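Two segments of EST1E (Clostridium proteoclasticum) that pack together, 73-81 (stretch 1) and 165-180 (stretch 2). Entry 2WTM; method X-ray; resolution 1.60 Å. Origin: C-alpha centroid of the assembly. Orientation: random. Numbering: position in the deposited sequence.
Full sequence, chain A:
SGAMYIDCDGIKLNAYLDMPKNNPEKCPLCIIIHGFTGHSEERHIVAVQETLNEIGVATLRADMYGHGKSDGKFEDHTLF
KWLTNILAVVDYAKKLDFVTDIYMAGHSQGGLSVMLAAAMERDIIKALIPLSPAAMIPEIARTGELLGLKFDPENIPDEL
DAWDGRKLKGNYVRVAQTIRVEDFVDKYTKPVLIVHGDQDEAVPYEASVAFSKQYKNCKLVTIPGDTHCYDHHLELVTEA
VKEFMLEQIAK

Stretch 1 73-81: KFEDHTLFK
Stretch 2 (165-180) GRKLKGNYVRVAQTIR

What forms the apolar centre? Val 175, chi1 t, points toward stretch 1 and rests the C-H groups of CG1 on one electron-rich face of the Phe 80 ring (chi1 m), 3.6 Å from the ring centroid, a CH-pi contact. Leu 79, rotamer m,t, adds CD1 at 3.9 Å from Ile 179 CD1 and 4.3 Å from Ala 176 CB, methyls that bury apolar surface together.

How do the backbones run? Both chains advance in the same sense: CA of Glu 75 lies 4.0 Å from CA of Leu 168, CA of Thr 78 4.6 Å from CA of Tyr 172, and CA of Leu 79 6.5 Å from CA of Ala 176. One water accepts from Leu 79 N, 2.9 Å from the water O, and donates to Tyr 172 O, 2.7 Å from the water O. The 3-10 segment 74-76 meets strand 166-169, while the helix starting at Leu 79 meets the helical stretch that carries Tyr 172 and Val 175. Thr 78 is the N-cap of the helix starting at Leu 79, its OG1 accepting from Lys 81 N at 3.1 Å.

Which other rings take part? Tyr 172, chi1 t, turns its edge to the face of His 77, centroids 5.2 Å apart. Phe 74, also t, receives Arg 166 CD over one face, 3.9 Å from its centroid, again C-H against pi electrons.

What ties the polar edge? Lys 169 N donates to Glu 75 O at 3.0 Å, nearly straight. Its extended side chain (m,t,t,t) carries the NZ ammonium to the oppositely charged carboxylate of Asp 76, a salt bridge with Lys 169 NZ 2.8 Å from Asp 76 OD1.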

# COMPACT_ATOMS: atom_id res chain seq x y z
N LYS A 73 -14.00 5.82 7.48
CA LYS A 73 -14.63 4.87 8.39
C LYS A 73 -13.62 3.82 8.80
O LYS A 73 -12.83 3.32 7.93
CB LYS A 73 -15.81 4.12 7.68
CG LYS A 73 -17.02 4.96 7.30
CD LYS A 73 -18.09 4.03 6.55
CE LYS A 73 -19.40 4.73 6.19
N PHE A 74 -13.66 3.43 10.05
CA PHE A 74 -12.76 2.44 10.57
C PHE A 74 -12.74 1.21 9.68
O PHE A 74 -11.67 0.62 9.38
CB PHE A 74 -13.23 2.04 11.99
CG PHE A 74 -12.48 0.93 12.55
CD1 PHE A 74 -11.27 1.16 13.21
CD2 PHE A 74 -12.89 -0.40 12.36
CE1 PHE A 74 -10.54 0.10 13.72
CE2 PHE A 74 -12.15 -1.49 12.89
CZ PHE A 74 -10.98 -1.21 13.56
N GLU A 75 -13.93 0.81 9.22
CA GLU A 75 -14.02 -0.43 8.46
C GLU A 75 -13.24 -0.39 7.16
O GLU A 75 -12.94 -1.46 6.62
CB GLU A 75 -15.49 -0.79 8.17
CG GLU A 75 -16.20 0.13 7.24
CD GLU A 75 -17.73 0.03 7.35
OE1 GLU A 75 -18.30 0.45 8.39
OE2 GLU A 75 -18.34 -0.46 6.39
N ASP A 76 -13.01 0.80 6.64
CA ASP A 76 -12.37 0.92 5.31
C ASP A 76 -10.87 1.19 5.47
O ASP A 76 -10.20 1.49 4.49
CB ASP A 76 -13.00 2.10 4.59
CG ASP A 76 -14.40 1.80 4.15
OD1 ASP A 76 -14.63 0.70 3.66
OD2 ASP A 76 -15.29 2.66 4.28
N HIS A 77 -10.35 1.20 6.69
CA HIS A 77 -8.87 1.45 6.85
C HIS A 77 -8.10 0.22 6.51
O HIS A 77 -8.58 -0.89 6.65
CB HIS A 77 -8.54 1.94 8.24
CG HIS A 77 -8.08 0.92 9.24
ND1 HIS A 77 -8.94 0.25 10.08
CD2 HIS A 77 -6.83 0.56 9.62
CE1 HIS A 77 -8.23 -0.50 10.93
NE2 HIS A 77 -6.94 -0.35 10.66
N THR A 78 -6.85 0.41 6.00
CA THR A 78 -5.94 -0.67 5.73
C THR A 78 -4.55 -0.07 6.05
O THR A 78 -4.32 1.15 6.15
CB THR A 78 -5.90 -1.12 4.25
OG1 THR A 78 -5.23 -0.13 3.45
CG2 THR A 78 -7.30 -1.43 3.68
N LEU A 79 -3.57 -0.92 6.09
CA LEU A 79 -2.18 -0.48 6.30
C LEU A 79 -1.66 0.34 5.12
O LEU A 79 -0.76 1.17 5.29
CB LEU A 79 -1.23 -1.67 6.55
CG LEU A 79 -1.42 -2.25 7.96
CD1 LEU A 79 -0.75 -3.63 8.07
CD2 LEU A 79 -0.95 -1.35 9.00
N PHE A 80 -2.13 0.08 3.89
CA PHE A 80 -1.70 0.93 2.73
C PHE A 80 -2.24 2.37 2.99
O PHE A 80 -1.53 3.34 2.75
CB PHE A 80 -2.23 0.44 1.43
CG PHE A 80 -1.48 -0.71 0.82
CD1 PHE A 80 -0.41 -1.31 1.40
CD2 PHE A 80 -1.97 -1.22 -0.38
CE1 PHE A 80 0.21 -2.42 0.78
CE2 PHE A 80 -1.36 -2.29 -0.99
CZ PHE A 80 -0.29 -2.89 -0.40
N LYS A 81 -3.50 2.48 3.41
CA LYS A 81 -4.00 3.84 3.73
C LYS A 81 -3.21 4.52 4.82
O LYS A 81 -2.85 5.71 4.68
CB LYS A 81 -5.48 3.80 4.06
CG LYS A 81 -6.31 3.29 2.88
CD LYS A 81 -7.83 3.39 3.10
CE LYS A 81 -8.66 2.67 1.99
NZ LYS A 81 -10.13 2.99 2.12
N GLY A 165 -17.88 -3.49 18.88
CA GLY A 165 -18.87 -3.07 17.98
C GLY A 165 -18.42 -2.43 16.68
O GLY A 165 -19.22 -1.76 16.02
N ARG A 166 -17.19 -2.78 16.29
CA ARG A 166 -16.63 -2.26 15.05
C ARG A 166 -16.75 -3.34 13.97
O ARG A 166 -16.94 -4.55 14.24
CB ARG A 166 -15.17 -1.95 15.26
CG ARG A 166 -15.00 -0.68 16.09
CD ARG A 166 -13.59 -0.47 16.41
NE ARG A 166 -13.41 0.82 17.07
CZ ARG A 166 -13.34 0.95 18.38
NH1 ARG A 166 -13.35 -0.11 19.19
NH2 ARG A 166 -13.20 2.18 18.91
N LYS A 167 -16.57 -2.89 12.74
CA LYS A 167 -16.60 -3.74 11.58
C LYS A 167 -15.30 -3.47 10.81
O LYS A 167 -14.85 -2.36 10.75
CB LYS A 167 -17.76 -3.32 10.67
CG LYS A 167 -19.16 -3.35 11.22
CD LYS A 167 -20.13 -2.88 10.14
CE LYS A 167 -21.61 -3.02 10.48
NZ LYS A 167 -22.41 -2.56 9.27
N LEU A 168 -14.80 -4.48 10.13
CA LEU A 168 -13.59 -4.30 9.34
C LEU A 168 -13.75 -5.07 8.03
O LEU A 168 -13.94 -6.28 8.07
CB LEU A 168 -12.38 -4.75 10.13
CG LEU A 168 -11.00 -4.57 9.48
CD1 LEU A 168 -10.73 -3.01 9.42
CD2 LEU A 168 -9.92 -5.30 10.24
N LYS A 169 -13.54 -4.40 6.89
CA LYS A 169 -13.58 -5.11 5.61
C LYS A 169 -12.39 -6.01 5.43
O LYS A 169 -11.29 -5.76 5.89
CB LYS A 169 -13.71 -4.12 4.45
CG LYS A 169 -15.02 -3.39 4.41
CD LYS A 169 -15.13 -2.45 3.30
CE LYS A 169 -16.58 -1.82 3.34
NZ LYS A 169 -16.62 -0.67 2.34
N GLY A 170 -12.59 -7.14 4.73
CA GLY A 170 -11.47 -8.09 4.55
C GLY A 170 -10.37 -7.54 3.68
O GLY A 170 -9.26 -8.08 3.71
N ASN A 171 -10.62 -6.40 3.05
CA ASN A 171 -9.53 -5.72 2.34
C ASN A 171 -8.35 -5.43 3.30
O ASN A 171 -7.19 -5.42 2.90
CB ASN A 171 -10.00 -4.35 1.78
CG ASN A 171 -10.96 -4.51 0.62
OD1 ASN A 171 -11.07 -5.62 0.06
ND2 ASN A 171 -11.69 -3.45 0.27
N TYR A 172 -8.64 -5.12 4.57
CA TYR A 172 -7.56 -4.92 5.56
C TYR A 172 -6.61 -6.15 5.47
O TYR A 172 -5.38 -5.96 5.44
CB TYR A 172 -8.13 -4.74 6.99
CG TYR A 172 -7.02 -4.63 8.04
CD1 TYR A 172 -6.68 -3.46 8.60
CD2 TYR A 172 -6.30 -5.74 8.41
CE1 TYR A 172 -5.64 -3.37 9.47
CE2 TYR A 172 -5.24 -5.68 9.28
CZ TYR A 172 -4.92 -4.49 9.84
OH TYR A 172 -3.88 -4.39 10.76
N VAL A 173 -7.17 -7.35 5.51
CA VAL A 173 -6.39 -8.60 5.44
C VAL A 173 -5.70 -8.83 4.08
O VAL A 173 -4.52 -9.15 4.05
CB VAL A 173 -7.26 -9.86 5.78
CG1 VAL A 173 -6.47 -11.17 5.71
CG2 VAL A 173 -7.91 -9.62 7.18
N ARG A 174 -6.42 -8.57 2.99
CA ARG A 174 -5.82 -8.64 1.63
C ARG A 174 -4.56 -7.82 1.51
O ARG A 174 -3.58 -8.22 0.94
CB ARG A 174 -6.85 -8.26 0.60
CG ARG A 174 -8.10 -9.10 0.59
CD ARG A 174 -9.03 -8.81 -0.50
NE ARG A 174 -10.24 -9.63 -0.44
CZ ARG A 174 -10.37 -10.81 -1.02
NH1 ARG A 174 -9.36 -11.32 -1.71
NH2 ARG A 174 -11.51 -11.49 -0.93
N VAL A 175 -4.61 -6.60 2.08
CA VAL A 175 -3.47 -5.70 2.09
C VAL A 175 -2.38 -6.19 3.03
O VAL A 175 -1.21 -6.23 2.71
CB VAL A 175 -3.92 -4.28 2.47
CG1 VAL A 175 -2.75 -3.41 2.79
CG2 VAL A 175 -4.79 -3.68 1.36
N ALA A 176 -2.74 -6.54 4.24
CA ALA A 176 -1.77 -6.93 5.25
C ALA A 176 -0.93 -8.12 4.79
O ALA A 176 0.28 -8.21 5.06
CB ALA A 176 -2.44 -7.28 6.57
N GLN A 177 -1.60 -9.06 4.17
CA GLN A 177 -0.90 -10.23 3.73
C GLN A 177 0.28 -9.93 2.78
O GLN A 177 1.21 -10.76 2.64
CB GLN A 177 -1.90 -11.16 3.01
CG GLN A 177 -2.87 -11.93 3.90
CD GLN A 177 -3.70 -12.90 3.10
OE1 GLN A 177 -3.84 -12.77 1.90
NE2 GLN A 177 -4.32 -13.87 3.80
N THR A 178 0.23 -8.77 2.09
CA THR A 178 1.26 -8.47 1.07
C THR A 178 2.57 -8.00 1.69
O THR A 178 3.60 -7.90 1.04
CB THR A 178 0.79 -7.47 0.10
OG1 THR A 178 0.81 -6.14 0.68
CG2 THR A 178 -0.55 -7.86 -0.52
N ILE A 179 2.52 -7.60 2.93
CA ILE A 179 3.62 -6.84 3.55
C ILE A 179 4.65 -7.77 4.13
O ILE A 179 4.38 -8.57 5.02
CB ILE A 179 3.10 -5.88 4.61
CG1 ILE A 179 2.25 -4.82 3.97
CG2 ILE A 179 4.23 -5.13 5.36
CD1 ILE A 179 1.45 -3.99 4.87
N ARG A 180 5.89 -7.63 3.64
CA ARG A 180 7.03 -8.39 4.19
C ARG A 180 7.82 -7.55 5.20
O ARG A 180 8.72 -6.85 4.84
CB ARG A 180 7.93 -8.80 3.04
CG ARG A 180 7.19 -9.43 1.86
CD ARG A 180 6.25 -10.53 2.19
NE ARG A 180 6.91 -11.57 2.96
CZ ARG A 180 6.51 -12.83 3.01
NH1 ARG A 180 5.48 -13.26 2.27
NH2 ARG A 180 7.18 -13.67 3.78
O HOH W 1 -17.62 2.44 3.23
O HOH W 2 -4.17 -3.74 6.35